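Local coordinates for internalin (Listeria monocytogenes serotype 4b, PDB 4FMZ), which probably takes part in adhesion to or invasion of host cells, as a leucine-rich-repeat protein of the internalin family, at residues L8-I12 with N13-P17; A57-Q60 with G61-Y64; S82-S85 with N86-K89; D36-Q40 with E41-S45. All coordinates share one frame; numbering follows the deposited sequence.

Interaction 1: residues L8-I12 with N13-P17; sequences LPAPI and NQIFP
Pro-11 and Gln-14 meet where the short strand 10-11 turns into the one-turn helix 12-15, near the start of the cap that precedes the leucine-rich repeats of internalins. Pro-11 stands at the N-cap, and its carbonyl carries the turn. Pro-11 O accepts from Gln-14 N at 2.9 Å, the donor standing well above the carbonyl plane, and also from Ile-15 N at 3.3 Å, which comes in almost end-on to the C=O. One residue later Ile-12 O takes the N-H of Phe-16 at 2.9 Å in a fairly straight bond (162°), while its bond from Ile-15 N is weak. The two successive carbonyls thus bind the single turn of helix.

The side chains pack back on the strand. Gln-14 runs extended from a chi1 of 177° and reaches back over it, so that its amide lies beside the methyl of Ala-10 and OE1 comes to 3.4 Å from Pro-11 CD. Ile-15 makes the apolar part of the contact: its CD1 lies 3.7 Å from Ala-10 CB and meets Leu-8 CD2 at 3.6 Å, the side chains of Leu-8 and Ile-15 crossing at about a right angle. Tyr-64 covers Leu-8 and Ile-15 from the repeat side, and helix 19-29 packs on Ile-12 and Phe-16 through Ile-25.

The Phe-16 ring turns back toward the helix start and has Ile-12 O at its edge, in the ring plane, with CD2 3.4 Å from that oxygen; the same CD2 lies 4.0 Å from Ile-12 CG2.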
# COMPACT_ATOMS: atom_id res chain seq x y z
N LEU A 8 5.70 -36.50 -20.63
CA LEU A 8 7.09 -36.05 -20.68
C LEU A 8 8.05 -37.22 -20.99
O LEU A 8 7.72 -38.35 -20.64
CB LEU A 8 7.45 -35.42 -19.34
CG LEU A 8 6.66 -34.18 -18.92
CD1 LEU A 8 6.93 -33.85 -17.49
CD2 LEU A 8 7.02 -33.01 -19.79
N PRO A 9 9.21 -37.02 -21.67
CA PRO A 9 9.77 -35.75 -22.16
C PRO A 9 9.04 -35.24 -23.40
O PRO A 9 8.50 -36.04 -24.17
CB PRO A 9 11.23 -36.10 -22.47
CG PRO A 9 11.21 -37.56 -22.78
CD PRO A 9 10.11 -38.15 -21.95
N ALA A 10 8.99 -33.92 -23.56
CA ALA A 10 8.29 -33.33 -24.69
C ALA A 10 8.83 -31.94 -25.02
O ALA A 10 9.42 -31.30 -24.14
CB ALA A 10 6.79 -33.25 -24.38
N PRO A 11 8.65 -31.45 -26.26
CA PRO A 11 9.09 -30.08 -26.58
C PRO A 11 8.42 -29.03 -25.69
O PRO A 11 7.25 -29.19 -25.32
CB PRO A 11 8.65 -29.91 -28.04
CG PRO A 11 8.57 -31.31 -28.58
CD PRO A 11 8.01 -32.09 -27.43
N ILE A 12 9.18 -27.99 -25.31
CA ILE A 12 8.68 -26.88 -24.49
C ILE A 12 7.36 -26.33 -25.07
O ILE A 12 6.41 -26.15 -24.31
CB ILE A 12 9.74 -25.72 -24.33
CG1 ILE A 12 10.98 -26.19 -23.57
CG2 ILE A 12 9.13 -24.48 -23.64
CD1 ILE A 12 12.23 -25.30 -23.66
N ASN A 13 7.30 -26.10 -26.39
CA ASN A 13 6.11 -25.51 -27.01
C ASN A 13 4.93 -26.52 -27.16
O ASN A 13 3.85 -26.11 -27.60
CB ASN A 13 6.43 -24.83 -28.33
CG ASN A 13 6.88 -25.76 -29.43
OD1 ASN A 13 7.17 -26.94 -29.22
ND2 ASN A 13 6.96 -25.22 -30.63
N GLN A 14 5.14 -27.80 -26.79
CA GLN A 14 4.07 -28.81 -26.73
C GLN A 14 3.39 -28.74 -25.36
O GLN A 14 2.18 -28.95 -25.25
CB GLN A 14 4.60 -30.23 -26.98
CG GLN A 14 3.53 -31.34 -26.85
CD GLN A 14 4.10 -32.73 -27.00
OE1 GLN A 14 4.76 -33.06 -27.99
NE2 GLN A 14 3.82 -33.60 -26.04
N ILE A 15 4.20 -28.51 -24.31
CA ILE A 15 3.75 -28.48 -22.92
C ILE A 15 3.18 -27.10 -22.58
O ILE A 15 2.16 -27.01 -21.90
CB ILE A 15 4.94 -28.87 -21.97
CG1 ILE A 15 5.49 -30.30 -22.25
CG2 ILE A 15 4.57 -28.69 -20.50
CD1 ILE A 15 4.50 -31.55 -21.97
N PHE A 16 3.83 -26.03 -23.06
CA PHE A 16 3.45 -24.63 -22.81
C PHE A 16 2.93 -24.02 -24.11
O PHE A 16 3.71 -23.49 -24.89
CB PHE A 16 4.66 -23.85 -22.26
CG PHE A 16 5.22 -24.42 -20.97
CD1 PHE A 16 4.72 -24.01 -19.74
CD2 PHE A 16 6.23 -25.38 -21.00
CE1 PHE A 16 5.24 -24.54 -18.56
CE2 PHE A 16 6.73 -25.91 -19.81
CZ PHE A 16 6.21 -25.51 -18.60
N PRO A 17 1.61 -24.13 -24.38
CA PRO A 17 1.08 -23.62 -25.67
C PRO A 17 1.20 -22.10 -25.84
O PRO A 17 1.19 -21.65 -26.99
CB PRO A 17 -0.38 -24.08 -25.65
CG PRO A 17 -0.72 -24.23 -24.18
CD PRO A 17 0.54 -24.78 -23.59

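Interaction 2: residues A57-Q60 with G61-Y64; sequences ASIQ and GIEY
Ile-59 and Ile-62 are brought together by their first torsions: CG1 of Ile-59 sits between the backbone N and the carbonyl carbon (chi1 60°), and in Ile-62 it is the CG2 methyl that takes that place (chi1 -150°). The methyl of Ile-62 thus lies against the turn, with CG2 3.3 Å from Ile-59 O and 4.0 Å from Ile-59 CD1, the two side chains meeting at a slant.

Between them the chain makes a type II beta turn from Ile-59 to Ile-62, closed by a fairly straight bond (161°) from Ile-62 N to Ile-59 O at 3.0 Å. Gly-61 has the positive phi that suits this turn; a side chain there would run into Gln-60 O. Its N-H is taken by Glu-63, which folds back on itself to put OE1 2.8 Å from Gly-61 N, met on the syn side of the carboxylate but somewhat out of its plane.

Ahead of the turn, Ser-58 OG does two jobs. It accepts from Gln-60 N at 3.3 Å, making an ST turn, and donates to Gln-60 OE1 at 2.6 Å, which holds the Gln-60 amide beside Ser-58. Pro-83 and Leu-84 of the next coil lie on Ile-59, and Tyr-64 OH is hydrogen-bonded to Thr-7 OG1.

The buried isoleucines, the type II turn and the 3-10 segment 62-64 make this a connection between the parallel strands 48-50 and 70-72 of a leucine-rich-repeat solenoid.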
# COMPACT_ATOMS: atom_id res chain seq x y z
N ALA A 57 -1.14 -15.28 -22.18
CA ALA A 57 -2.60 -15.38 -22.19
C ALA A 57 -3.10 -16.72 -21.63
O ALA A 57 -4.28 -16.85 -21.34
CB ALA A 57 -3.13 -15.18 -23.61
N SER A 58 -2.20 -17.70 -21.48
CA SER A 58 -2.51 -19.02 -20.91
C SER A 58 -1.30 -19.52 -20.13
O SER A 58 -0.17 -19.39 -20.60
CB SER A 58 -2.87 -20.02 -22.01
OG SER A 58 -3.03 -21.33 -21.47
N ILE A 59 -1.52 -20.09 -18.95
CA ILE A 59 -0.43 -20.62 -18.15
C ILE A 59 -0.49 -22.16 -18.16
O ILE A 59 0.17 -22.81 -17.34
CB ILE A 59 -0.35 -19.99 -16.71
CG1 ILE A 59 -1.63 -20.23 -15.90
CG2 ILE A 59 0.01 -18.50 -16.80
CD1 ILE A 59 -1.49 -20.13 -14.42
N GLN A 60 -1.22 -22.75 -19.14
CA GLN A 60 -1.28 -24.20 -19.31
C GLN A 60 0.15 -24.74 -19.47
O GLN A 60 0.95 -24.13 -20.20
CB GLN A 60 -2.17 -24.60 -20.50
CG GLN A 60 -3.66 -24.35 -20.23
CD GLN A 60 -4.47 -24.30 -21.50
OE1 GLN A 60 -4.29 -23.44 -22.37
NE2 GLN A 60 -5.40 -25.22 -21.64
N GLY A 61 0.45 -25.80 -18.72
CA GLY A 61 1.77 -26.44 -18.67
C GLY A 61 2.54 -26.14 -17.40
O GLY A 61 3.38 -26.94 -16.99
N ILE A 62 2.24 -24.97 -16.75
CA ILE A 62 2.93 -24.56 -15.51
C ILE A 62 2.72 -25.59 -14.39
O ILE A 62 3.56 -25.66 -13.48
CB ILE A 62 2.55 -23.12 -15.07
CG1 ILE A 62 3.74 -22.47 -14.32
CG2 ILE A 62 1.23 -23.06 -14.25
CD1 ILE A 62 3.72 -20.97 -14.27
N GLU A 63 1.66 -26.41 -14.49
CA GLU A 63 1.37 -27.45 -13.51
C GLU A 63 2.52 -28.50 -13.40
O GLU A 63 2.56 -29.20 -12.40
CB GLU A 63 0.00 -28.13 -13.78
CG GLU A 63 -0.11 -28.91 -15.09
CD GLU A 63 -0.42 -28.15 -16.36
OE1 GLU A 63 -0.47 -26.90 -16.33
OE2 GLU A 63 -0.58 -28.81 -17.41
N TYR A 64 3.48 -28.55 -14.38
CA TYR A 64 4.63 -29.47 -14.35
C TYR A 64 5.81 -28.95 -13.51
O TYR A 64 6.74 -29.72 -13.19
CB TYR A 64 5.14 -29.76 -15.76
CG TYR A 64 4.19 -30.64 -16.53
CD1 TYR A 64 4.06 -31.99 -16.24
CD2 TYR A 64 3.40 -30.11 -17.55
CE1 TYR A 64 3.21 -32.81 -16.98
CE2 TYR A 64 2.54 -30.91 -18.29
CZ TYR A 64 2.46 -32.26 -18.00
OH TYR A 64 1.59 -33.06 -18.69

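Interaction 3: residues S82-S85 with N86-K89; sequences SPLS and NLVK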
# COMPACT_ATOMS: atom_id res chain seq x y z
N SER A 82 -6.27 -21.61 -13.28
CA SER A 82 -6.52 -22.99 -12.85
C SER A 82 -5.23 -23.87 -12.92
O SER A 82 -5.04 -24.67 -12.02
CB SER A 82 -7.66 -23.64 -13.62
OG SER A 82 -7.48 -23.57 -15.03
N PRO A 83 -4.28 -23.73 -13.91
CA PRO A 83 -3.07 -24.59 -13.88
C PRO A 83 -2.18 -24.40 -12.63
O PRO A 83 -1.29 -25.22 -12.42
CB PRO A 83 -2.32 -24.19 -15.16
CG PRO A 83 -3.36 -23.62 -16.04
CD PRO A 83 -4.25 -22.87 -15.11
N LEU A 84 -2.42 -23.34 -11.80
CA LEU A 84 -1.64 -23.13 -10.57
C LEU A 84 -2.15 -23.98 -9.40
O LEU A 84 -1.44 -24.08 -8.40
CB LEU A 84 -1.70 -21.65 -10.12
CG LEU A 84 -0.99 -20.59 -10.96
CD1 LEU A 84 -1.07 -19.23 -10.30
CD2 LEU A 84 0.46 -20.95 -11.21
N SER A 85 -3.38 -24.53 -9.51
CA SER A 85 -4.13 -25.19 -8.43
C SER A 85 -3.36 -26.24 -7.60
O SER A 85 -3.64 -26.35 -6.41
CB SER A 85 -5.43 -25.80 -8.93
OG SER A 85 -5.20 -26.95 -9.73
N ASN A 86 -2.42 -26.98 -8.19
CA ASN A 86 -1.67 -27.99 -7.43
C ASN A 86 -0.21 -27.58 -7.16
O ASN A 86 0.57 -28.40 -6.67
CB ASN A 86 -1.73 -29.34 -8.16
CG ASN A 86 -2.95 -30.15 -7.81
OD1 ASN A 86 -4.07 -29.85 -8.21
ND2 ASN A 86 -2.74 -31.22 -7.05
N LEU A 87 0.16 -26.32 -7.41
CA LEU A 87 1.54 -25.89 -7.15
C LEU A 87 1.64 -25.45 -5.68
O LEU A 87 1.92 -24.29 -5.36
CB LEU A 87 1.97 -24.79 -8.15
CG LEU A 87 1.99 -25.23 -9.62
CD1 LEU A 87 2.46 -24.11 -10.54
CD2 LEU A 87 2.86 -26.49 -9.82
N VAL A 88 1.46 -26.42 -4.79
CA VAL A 88 1.35 -26.22 -3.34
C VAL A 88 2.68 -25.80 -2.68
O VAL A 88 2.63 -25.38 -1.53
CB VAL A 88 0.72 -27.45 -2.63
CG1 VAL A 88 -0.72 -27.67 -3.12
CG2 VAL A 88 1.58 -28.71 -2.82
N LYS A 89 3.84 -25.84 -3.38
CA LYS A 89 5.10 -25.36 -2.79
C LYS A 89 5.28 -23.84 -2.99
O LYS A 89 6.27 -23.26 -2.51
CB LYS A 89 6.30 -26.11 -3.37
CG LYS A 89 6.44 -27.54 -2.85
CD LYS A 89 7.78 -28.12 -3.34
CE LYS A 89 8.08 -29.49 -2.83
NZ LYS A 89 9.47 -29.89 -3.15
O HOH W 1 -1.14 -27.26 -10.68
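A type I beta turn from Leu-84 to Leu-87 follows a short 3-10 segment on the connecting side of the leucine-rich-repeat solenoid. Leu-87 N gives its hydrogen to Leu-84 O at 2.9 Å, a straight bond (165°). The turn continues at once into an inverse gamma turn centred on Leu-87, with a weak bond from Val-88 N to Asn-86 O.

Both leucines hold CG anti to the carbonyl carbon (chi1 -69° and -63°). Their branches meet at a slant, Leu-84 CD2 lying 3.8 Å from Leu-87 CD1, and Leu-87 CB rests 3.5 Å from Leu-84 O. On the polar side a water bridges Pro-83 O, just ahead of the turn, to Asn-86 N within it: it donates to Pro-83 O at 2.7 Å and accepts from Asn-86 N at 2.8 Å, satisfying a backbone N-H that the turn itself does not use.

The segment lies between strands 70-72 and 92-94. Pro-83 packs on Ile-62 and Glu-63 of the preceding coil, while Val-88 O accepts from Asn-111 of the following one.

Interaction 4: residues D36-Q40 with E41-S45; sequences DVVTQ and EELES
Thr-39 and Glu-42 form a capping box at the start of helix 40-43, each side chain taking the other's backbone N-H. Thr-39 OG1 accepts from Glu-42 N at 3.2 Å, and Glu-42 OE1 accepts from Thr-39 N at 3.1 Å on its anti side, in a straight bond (160°). The hydroxyl reaches the helix because OG1 sits between the backbone N and the carbonyl carbon (chi1 64°), while Glu-42 stretches out to bring its carboxylate back to the strand. A water donates both to Glu-42 OE1 and to Val-37 O, and the other oxygen, OE2, forms a salt bridge with Lys-31; these partners probably favour the charged form of the acid.

One residue on from the cap, Gln-40 reaches along the helix to Glu-44, its NE2 donating to OE2 at 2.8 Å. The carboxylate oxygen lies in the plane of the amide, yet the donor approaches it from above the carboxylate, and the two flat groups stand 84° apart. Gln-40 OE1 is held by the backbone N-H groups of Thr-4 and Leu-5, so both ends of the amide are fixed. Backbone bonds from Leu-43 N to Thr-39 O and from Glu-44 N to Gln-40 O complete the helical turn. Ser-45 OG donates to Glu-42 O at 2.6 Å, and Ser-45 N gives the same oxygen a second bond.

On the apolar side, strand 37-38 meets the helix. Leu-29 of helix 19-29 lies against Val-38, whose side chain crosses Leu-43 at about a right angle, with CG2 4.0 Å from Leu-43 CD2.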
# COMPACT_ATOMS: atom_id res chain seq x y z
N ASP A 36 12.75 -27.25 -28.35
CA ASP A 36 13.62 -28.19 -27.64
C ASP A 36 12.87 -29.00 -26.60
O ASP A 36 11.99 -28.49 -25.91
CB ASP A 36 14.79 -27.45 -26.95
CG ASP A 36 15.82 -26.87 -27.89
OD1 ASP A 36 15.83 -27.24 -29.09
OD2 ASP A 36 16.66 -26.07 -27.42
N VAL A 37 13.24 -30.29 -26.49
CA VAL A 37 12.63 -31.22 -25.55
C VAL A 37 13.10 -30.90 -24.13
O VAL A 37 14.27 -30.58 -23.92
CB VAL A 37 12.95 -32.69 -25.95
CG1 VAL A 37 12.79 -33.66 -24.78
CG2 VAL A 37 12.05 -33.11 -27.08
N VAL A 38 12.17 -30.99 -23.18
CA VAL A 38 12.47 -30.86 -21.76
C VAL A 38 12.01 -32.12 -21.06
O VAL A 38 11.01 -32.72 -21.46
CB VAL A 38 11.95 -29.58 -21.07
CG1 VAL A 38 12.80 -28.38 -21.48
CG2 VAL A 38 10.46 -29.33 -21.33
N THR A 39 12.77 -32.56 -20.06
CA THR A 39 12.45 -33.74 -19.27
C THR A 39 11.69 -33.33 -18.01
O THR A 39 11.66 -32.15 -17.66
CB THR A 39 13.73 -34.51 -18.90
OG1 THR A 39 14.54 -33.69 -18.06
CG2 THR A 39 14.53 -34.96 -20.12
N GLN A 40 11.11 -34.31 -17.31
CA GLN A 40 10.41 -34.09 -16.05
C GLN A 40 11.40 -33.53 -15.03
O GLN A 40 11.05 -32.61 -14.28
CB GLN A 40 9.82 -35.42 -15.56
CG GLN A 40 8.98 -35.28 -14.28
CD GLN A 40 8.45 -36.59 -13.80
OE1 GLN A 40 8.18 -37.51 -14.57
NE2 GLN A 40 8.25 -36.70 -12.50
N GLU A 41 12.64 -34.07 -15.02
CA GLU A 41 13.74 -33.67 -14.14
C GLU A 41 14.08 -32.20 -14.33
O GLU A 41 14.25 -31.50 -13.33
CB GLU A 41 14.98 -34.56 -14.38
CG GLU A 41 16.13 -34.28 -13.44
CD GLU A 41 17.29 -35.25 -13.53
OE1 GLU A 41 17.11 -36.44 -13.17
OE2 GLU A 41 18.40 -34.82 -13.91
N GLU A 42 14.15 -31.71 -15.59
CA GLU A 42 14.46 -30.31 -15.88
C GLU A 42 13.33 -29.38 -15.43
O GLU A 42 13.60 -28.31 -14.88
CB GLU A 42 14.74 -30.12 -17.37
CG GLU A 42 16.08 -30.69 -17.81
CD GLU A 42 16.33 -30.67 -19.30
OE1 GLU A 42 15.37 -30.90 -20.08
OE2 GLU A 42 17.48 -30.41 -19.70
N LEU A 43 12.06 -29.80 -15.64
CA LEU A 43 10.91 -28.98 -15.22
C LEU A 43 10.80 -28.93 -13.70
O LEU A 43 10.48 -27.87 -13.14
CB LEU A 43 9.59 -29.46 -15.84
CG LEU A 43 9.48 -29.29 -17.36
CD1 LEU A 43 8.24 -29.95 -17.88
CD2 LEU A 43 9.52 -27.82 -17.78
N GLU A 44 11.16 -30.04 -13.02
CA GLU A 44 11.15 -30.12 -11.56
C GLU A 44 12.35 -29.37 -10.93
O GLU A 44 12.38 -29.20 -9.72
CB GLU A 44 11.12 -31.57 -11.10
CG GLU A 44 9.76 -32.22 -11.30
CD GLU A 44 9.71 -33.71 -11.00
OE1 GLU A 44 10.77 -34.32 -10.72
OE2 GLU A 44 8.60 -34.28 -11.06
N SER A 45 13.31 -28.88 -11.76
CA SER A 45 14.46 -28.12 -11.27
C SER A 45 14.14 -26.61 -11.13
O SER A 45 14.93 -25.88 -10.51
CB SER A 45 15.67 -28.31 -12.18
OG SER A 45 15.59 -27.55 -13.38
O HOH W 2 16.06 -32.10 -22.50

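Along the chain the order is interaction 1, interaction 4, interaction 2, interaction 3. Interactions 1 and 4, with centres about 9 Å apart, are each a strand-to-helix turn; their strands 10-11 and 37-38 pair antiparallel in the N-terminal cap. Interactions 2 and 3, with centres about 10 Å apart, are successive connections between the parallel strands 48-50, 70-72 and 92-94, touching also where Ile-62 O meets Leu-87 CD1. The two groups join mainly where Phe-16 CE1 rests against Gly-61 and Ile-15 on Tyr-64, with Leu-43 also on Tyr-64. Interaction 3 touches neither cap contact. This is consistent with the cap covering the end of the repeat core at strand 48-50, from which the coils continue the stack.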